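Copper-repressible polypeptide (Methylomicrobium album, PDB 4BZ4) is a copper-repressible, surface-associated copper(I)-binding protein of a methanotroph, probably serving in copper acquisition. Local coordinates at residues P92-V96 with G178-F184; T148-D154 with Y170-V176. All blocks are in the same frame, centred on the assembly; numbering follows the deposited sequence.

Contact 1 of 2, residues P92-V96 with G178-F184. With CA (calcium ion), chain H.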
loop_
_atom_site.group_PDB
_atom_site.type_symbol
_atom_site.label_atom_id
_atom_site.label_comp_id
_atom_site.label_asym_id
_atom_site.label_seq_id
_atom_site.Cartn_x
_atom_site.Cartn_y
_atom_site.Cartn_z
ATOM N N PRO A 92 -7.572 -2.648 -6.118
ATOM C CA PRO A 92 -6.740 -2.463 -4.938
ATOM C C PRO A 92 -5.296 -2.883 -5.168
ATOM O O PRO A 92 -5.039 -3.761 -6.006
ATOM C CB PRO A 92 -7.380 -3.360 -3.896
ATOM C CG PRO A 92 -8.791 -3.543 -4.335
ATOM C CD PRO A 92 -8.734 -3.513 -5.834
ATOM N N SER A 93 -4.409 -2.328 -4.365
ATOM C CA SER A 93 -3.004 -2.578 -4.441
ATOM C C SER A 93 -2.335 -2.457 -3.085
ATOM O O SER A 93 -2.878 -1.858 -2.183
ATOM C CB SER A 93 -2.442 -1.576 -5.384
ATOM O OG SER A 93 -2.494 -0.219 -4.945
ATOM N N ILE A 94 -1.119 -2.989 -2.948
ATOM C CA ILE A 94 -0.412 -2.999 -1.719
ATOM C C ILE A 94 1.092 -3.133 -1.938
ATOM O O ILE A 94 1.543 -3.736 -2.904
ATOM C CB ILE A 94 -0.859 -4.140 -0.789
ATOM C CG1 ILE A 94 -0.211 -4.187 0.584
ATOM C CG2 ILE A 94 -0.626 -5.485 -1.446
ATOM C CD1 ILE A 94 -0.896 -5.188 1.482
ATOM N N THR A 95 1.843 -2.427 -1.060
ATOM C CA THR A 95 3.304 -2.589 -0.931
ATOM C C THR A 95 3.572 -2.933 0.520
ATOM O O THR A 95 3.040 -2.269 1.408
ATOM C CB THR A 95 4.093 -1.345 -1.424
ATOM O OG1 THR A 95 3.778 -1.076 -2.793
ATOM C CG2 THR A 95 5.588 -1.504 -1.214
ATOM N N VAL A 96 4.426 -3.959 0.731
ATOM C CA VAL A 96 4.875 -4.340 2.072
ATOM C C VAL A 96 6.389 -4.120 2.223
ATOM O O VAL A 96 7.175 -4.534 1.371
ATOM C CB VAL A 96 4.607 -5.821 2.326
ATOM C CG1 VAL A 96 5.063 -6.215 3.716
ATOM C CG2 VAL A 96 3.165 -6.163 2.108
ATOM N N GLY A 178 -11.323 -6.552 -8.316
ATOM C CA GLY A 178 -11.603 -5.991 -7.027
ATOM C C GLY A 178 -11.001 -6.809 -5.884
ATOM O O GLY A 178 -11.086 -6.422 -4.709
ATOM N N LYS A 179 -10.336 -7.914 -6.206
ATOM C CA LYS A 179 -9.738 -8.739 -5.187
ATOM C C LYS A 179 -8.244 -8.923 -5.427
ATOM O O LYS A 179 -7.837 -9.064 -6.600
ATOM C CB LYS A 179 -10.417 -10.104 -5.251
ATOM C CG LYS A 179 -9.968 -11.064 -4.212
ATOM C CD LYS A 179 -11.081 -12.073 -3.963
ATOM C CE LYS A 179 -10.595 -13.249 -3.151
ATOM N NZ LYS A 179 -11.437 -14.462 -3.469
ATOM N N LEU A 180 -7.457 -8.930 -4.353
ATOM C CA LEU A 180 -6.007 -9.117 -4.460
ATOM C C LEU A 180 -5.519 -9.933 -3.292
ATOM O O LEU A 180 -5.994 -9.712 -2.179
ATOM C CB LEU A 180 -5.322 -7.779 -4.509
ATOM C CG LEU A 180 -3.782 -7.833 -4.509
ATOM C CD1 LEU A 180 -3.268 -8.470 -5.793
ATOM C CD2 LEU A 180 -3.236 -6.453 -4.333
ATOM N N ALA A 181 -4.557 -10.846 -3.493
ATOM C CA ALA A 181 -3.835 -11.417 -2.377
ATOM C C ALA A 181 -2.343 -11.324 -2.643
ATOM O O ALA A 181 -1.923 -11.533 -3.789
ATOM C CB ALA A 181 -4.219 -12.911 -2.212
ATOM N N ILE A 182 -1.598 -11.032 -1.580
ATOM C CA ILE A 182 -0.130 -11.103 -1.603
ATOM C C ILE A 182 0.334 -12.076 -0.534
ATOM O O ILE A 182 -0.355 -12.364 0.422
ATOM C CB ILE A 182 0.559 -9.729 -1.508
ATOM C CG1 ILE A 182 0.240 -8.986 -0.197
ATOM C CG2 ILE A 182 0.209 -8.876 -2.713
ATOM C CD1 ILE A 182 1.234 -9.216 0.886
ATOM N N THR A 183 1.566 -12.582 -0.695
ATOM C CA THR A 183 2.116 -13.459 0.326
ATOM C C THR A 183 3.566 -13.131 0.493
ATOM O O THR A 183 4.242 -12.547 -0.401
ATOM C CB THR A 183 2.045 -14.943 -0.020
ATOM O OG1 THR A 183 2.844 -15.156 -1.182
ATOM C CG2 THR A 183 0.617 -15.376 -0.249
ATOM N N PHE A 184 4.069 -13.485 1.666
ATOM C CA PHE A 184 5.488 -13.290 1.938
ATOM C C PHE A 184 5.841 -14.066 3.186
ATOM O O PHE A 184 4.932 -14.412 3.916
ATOM C CB PHE A 184 5.862 -11.837 2.094
ATOM C CG PHE A 184 5.166 -11.121 3.204
ATOM C CD1 PHE A 184 3.922 -10.613 3.020
ATOM C CD2 PHE A 184 5.793 -10.872 4.422
ATOM C CE1 PHE A 184 3.262 -9.959 4.032
ATOM C CE2 PHE A 184 5.133 -10.175 5.418
ATOM C CZ PHE A 184 3.857 -9.733 5.224
HETATM CA CA CA H . -8.087 -9.870 -8.719
HETATM O O HOH W 1 -5.713 -10.270 -8.373
#
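When two beta-sheets lie face to face, alternate residues of each strand supply the layer between them, and 92-96 with 178-184 illustrates the rule. The segments run nearly parallel, 18° apart, with their axes 7.1 Å from each other at closest approach; they meet through side chains rather than backbone pairing. Apolar contacts dominate. Pro92, Ile94 and Val96 point toward Leu180, Ile182 and Phe184, which point back. Ile94 CG2 touches both Leu180 CD2 at 4.0 Å and Ile182 CG2 at 3.7 Å, while Val96 CG2 meets Ile182 CD1 at 3.8 Å. A CH-pi contact closes the row: Val96 CG1 sits over the face of the Phe184 ring, 4.3 Å from its centroid. At the other end Pro92 CG packs on Gly178 O at 3.7 Å; at the backbone angles of Gly178 a CB would jam against the preceding carbonyl O, which calls for glycine. Next in the chain, Lys179 O binds the calcium ion at 2.3 Å, and its CA-to-CB bond points away from 92-96. Strand 92-99 lies between strands 137-152 and 190-198 in the mixed sheet; strand 179-184 edges the four-stranded antiparallel sheet, beside strand 79-84, whose Leu83 and Ile81 touch Pro92 and Ile94.

Contact 2 of 2, residues T148-D154 with Y170-V176. With CA (calcium ion), chain H.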
loop_
_atom_site.group_PDB
_atom_site.type_symbol
_atom_site.label_atom_id
_atom_site.label_comp_id
_atom_site.label_asym_id
_atom_site.label_seq_id
_atom_site.Cartn_x
_atom_site.Cartn_y
_atom_site.Cartn_z
ATOM N N THR A 148 7.399 -7.123 -0.745
ATOM C CA THR A 148 6.614 -7.551 -1.872
ATOM C C THR A 148 5.594 -6.469 -2.217
ATOM O O THR A 148 5.386 -5.491 -1.421
ATOM C CB THR A 148 5.890 -8.904 -1.599
ATOM O OG1 THR A 148 5.431 -9.460 -2.855
ATOM C CG2 THR A 148 4.755 -8.780 -0.680
ATOM N N ASN A 149 4.928 -6.603 -3.331
ATOM C CA ASN A 149 3.804 -5.740 -3.644
ATOM C C ASN A 149 2.854 -6.502 -4.533
ATOM O O ASN A 149 3.134 -7.641 -4.938
ATOM C CB ASN A 149 4.242 -4.351 -4.194
ATOM C CG ASN A 149 4.744 -4.378 -5.622
ATOM O OD1 ASN A 149 4.354 -5.262 -6.428
ATOM N ND2 ASN A 149 5.530 -3.447 -5.977
ATOM N N GLY A 150 1.728 -5.888 -4.886
ATOM C CA GLY A 150 0.841 -6.432 -5.867
ATOM C C GLY A 150 -0.264 -5.482 -6.165
ATOM O O GLY A 150 -0.577 -4.597 -5.332
ATOM N N PHE A 151 -0.815 -5.580 -7.354
ATOM C CA PHE A 151 -2.122 -4.947 -7.665
ATOM C C PHE A 151 -3.008 -5.849 -8.464
ATOM O O PHE A 151 -2.560 -6.731 -9.202
ATOM C CB PHE A 151 -1.960 -3.592 -8.341
ATOM C CG PHE A 151 -1.525 -3.603 -9.770
ATOM C CD1 PHE A 151 -2.416 -3.649 -10.815
ATOM C CD2 PHE A 151 -0.169 -3.507 -10.083
ATOM C CE1 PHE A 151 -2.010 -3.608 -12.131
ATOM C CE2 PHE A 151 0.227 -3.444 -11.404
ATOM C CZ PHE A 151 -0.689 -3.488 -12.431
ATOM N N ASP A 152 -4.298 -5.643 -8.231
ATOM C CA ASP A 152 -5.390 -6.366 -8.885
ATOM C C ASP A 152 -5.433 -5.988 -10.341
ATOM O O ASP A 152 -5.856 -4.947 -10.708
ATOM C CB ASP A 152 -6.721 -6.039 -8.186
ATOM C CG ASP A 152 -7.915 -6.548 -8.956
ATOM O OD1 ASP A 152 -7.838 -7.696 -9.511
ATOM O OD2 ASP A 152 -8.863 -5.752 -9.123
ATOM N N ARG A 153 -5.003 -6.909 -11.208
ATOM C CA ARG A 153 -4.970 -6.656 -12.579
ATOM C C ARG A 153 -6.217 -7.236 -13.303
ATOM O O ARG A 153 -6.432 -6.917 -14.453
ATOM C CB ARG A 153 -3.660 -7.148 -13.199
ATOM C CG ARG A 153 -3.431 -6.537 -14.590
ATOM C CD ARG A 153 -3.368 -7.664 -15.480
ATOM N NE ARG A 153 -3.184 -7.261 -16.882
ATOM C CZ ARG A 153 -4.197 -6.992 -17.719
ATOM N NH1 ARG A 153 -5.435 -6.905 -17.298
ATOM N NH2 ARG A 153 -3.953 -6.923 -18.992
ATOM N N ASP A 154 -7.089 -7.943 -12.594
ATOM C CA ASP A 154 -8.280 -8.482 -13.193
ATOM C C ASP A 154 -9.244 -7.318 -13.524
ATOM O O ASP A 154 -9.472 -6.470 -12.698
ATOM C CB ASP A 154 -8.966 -9.495 -12.292
ATOM C CG ASP A 154 -8.071 -10.665 -11.937
ATOM O OD1 ASP A 154 -7.861 -11.555 -12.820
ATOM O OD2 ASP A 154 -7.566 -10.674 -10.803
ATOM N N TYR A 170 3.864 -5.270 -9.358
ATOM C CA TYR A 170 3.475 -6.686 -9.636
ATOM C C TYR A 170 2.013 -6.800 -9.999
ATOM O O TYR A 170 1.121 -6.648 -9.147
ATOM C CB TYR A 170 3.826 -7.568 -8.485
ATOM C CG TYR A 170 5.309 -7.898 -8.263
ATOM C CD1 TYR A 170 6.258 -7.728 -9.250
ATOM C CD2 TYR A 170 5.709 -8.434 -7.073
ATOM C CE1 TYR A 170 7.561 -8.154 -9.033
ATOM C CE2 TYR A 170 7.028 -8.788 -6.813
ATOM C CZ TYR A 170 7.922 -8.695 -7.845
ATOM O OH TYR A 170 9.234 -9.147 -7.590
ATOM N N ARG A 171 1.756 -7.103 -11.226
ATOM C CA ARG A 171 0.393 -7.367 -11.734
ATOM C C ARG A 171 -0.036 -8.762 -11.298
ATOM O O ARG A 171 0.658 -9.744 -11.679
ATOM C CB ARG A 171 0.419 -7.316 -13.267
ATOM C CG ARG A 171 1.061 -6.108 -13.864
ATOM C CD ARG A 171 0.881 -5.947 -15.357
ATOM N NE ARG A 171 1.459 -4.698 -15.725
ATOM C CZ ARG A 171 1.350 -4.142 -16.908
ATOM N NH1 ARG A 171 0.641 -4.711 -17.868
ATOM N NH2 ARG A 171 1.976 -2.972 -17.156
ATOM N N VAL A 172 -1.103 -8.851 -10.513
ATOM C CA VAL A 172 -1.557 -10.167 -10.059
ATOM C C VAL A 172 -2.994 -10.434 -10.525
ATOM O O VAL A 172 -3.875 -9.575 -10.385
ATOM C CB VAL A 172 -1.453 -10.242 -8.542
ATOM C CG1 VAL A 172 -1.877 -11.561 -8.005
ATOM C CG2 VAL A 172 -0.048 -9.869 -8.025
ATOM N N MET A 173 -3.240 -11.626 -11.051
ATOM C CA MET A 173 -4.588 -12.011 -11.515
ATOM C C MET A 173 -5.072 -13.205 -10.759
ATOM O O MET A 173 -4.353 -14.213 -10.581
ATOM C CB MET A 173 -4.614 -12.262 -13.006
ATOM C CG MET A 173 -4.541 -11.006 -13.808
ATOM S SD MET A 173 -5.060 -11.237 -15.533
ATOM C CE MET A 173 -3.479 -11.679 -15.832
ATOM N N ASP A 174 -6.277 -13.130 -10.235
ATOM C CA ASP A 174 -6.923 -14.233 -9.559
ATOM C C ASP A 174 -8.304 -14.543 -10.209
ATOM O O ASP A 174 -9.077 -15.250 -9.652
ATOM C CB ASP A 174 -7.063 -14.032 -8.075
ATOM C CG ASP A 174 -7.890 -12.811 -7.689
ATOM O OD1 ASP A 174 -8.520 -12.157 -8.512
ATOM O OD2 ASP A 174 -7.737 -12.504 -6.473
ATOM N N GLY A 175 -8.538 -13.917 -11.333
ATOM C CA GLY A 175 -9.778 -13.935 -12.035
ATOM C C GLY A 175 -10.899 -13.136 -11.409
ATOM O O GLY A 175 -12.009 -13.215 -11.946
ATOM N N VAL A 176 -10.666 -12.327 -10.374
ATOM C CA VAL A 176 -11.742 -11.616 -9.708
ATOM C C VAL A 176 -11.365 -10.122 -9.634
ATOM O O VAL A 176 -10.417 -9.750 -8.905
ATOM C CB VAL A 176 -11.969 -12.175 -8.331
ATOM C CG1 VAL A 176 -13.188 -11.446 -7.664
ATOM C CG2 VAL A 176 -12.154 -13.707 -8.374
HETATM CA CA CA H . -8.087 -9.870 -8.719
HETATM O O HOH W 1 -5.713 -10.270 -8.373
#
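Calcium favours carboxylate and carbonyl oxygens, and 148-154 with 170-176 shows how side-chain conformation gathers them. Asp152 (chi1 t), Asp154 (m) and Asp174 (p) adopt three different rotamers, yet Asp152 OD1, Asp154 OD2 and Asp174 OD1 all lie 2.3 Å from the calcium ion, as does the backbone atom Val176 O; water 1, which donates to Val172 O, and the backbone O of Lys179 complete the site. Asp152 OD1 and Asp174 OD1 also each accept from the backbone N two residues on, forming Asx turns, and Asp152 OD2 accepts from Gly178 N. The carboxylate of Asp154 reaches across: Asp174 N donates to Asp154 OD2 at 2.8 Å, and Gly175 N makes a weak bond to Asp154 OD1 at 2.9 Å. Upstream, a short parallel pairing includes Phe151 N to Tyr170 O (2.8 Å) and Val172 N to Phe151 O (2.9 Å). Phe151, chi1 p, lays its ring face against Arg171 CA, 4.2 Å from the centroid, in a CH-pi contact. Asn149, also p, accepts from Tyr170 N through OD1 at 3.0 Å, while its ND2 bonds to Gln168 O. Arg153 CD packs on Met173 CG at 3.9 Å; Arg153 NH1 bonds to Gly157 O and Arg171 NH2 to Tyr164 O. Strand 171-172 thus adds to the mixed sheet alongside strand 137-152, which pairs antiparallel with strand 92-99; Val172 also touches Leu180 of strand 179-184.

In the fold
A single metal can join different layers of a beta fold, and the two contacts together make the point. Their centres lie about 7 Å apart. Along the chain the order is 92-96, 148-154, 170-176 and 178-184, so contact 2 falls wholly between the two halves of contact 1. Strands 92-99 and 137-152 are neighbours in the mixed sheet, whereas 179-184, the next strand after 171-172, belongs to the facing antiparallel sheet. The calcium ion and water 1 are common to both contacts: the backbone carbonyl O of Lys179 completes the protein ligands contributed by contact 2, and Asp152 OD2 accepts from Gly178 N. Calcium therefore connects both sheets, at a site distinct from that of copper(I).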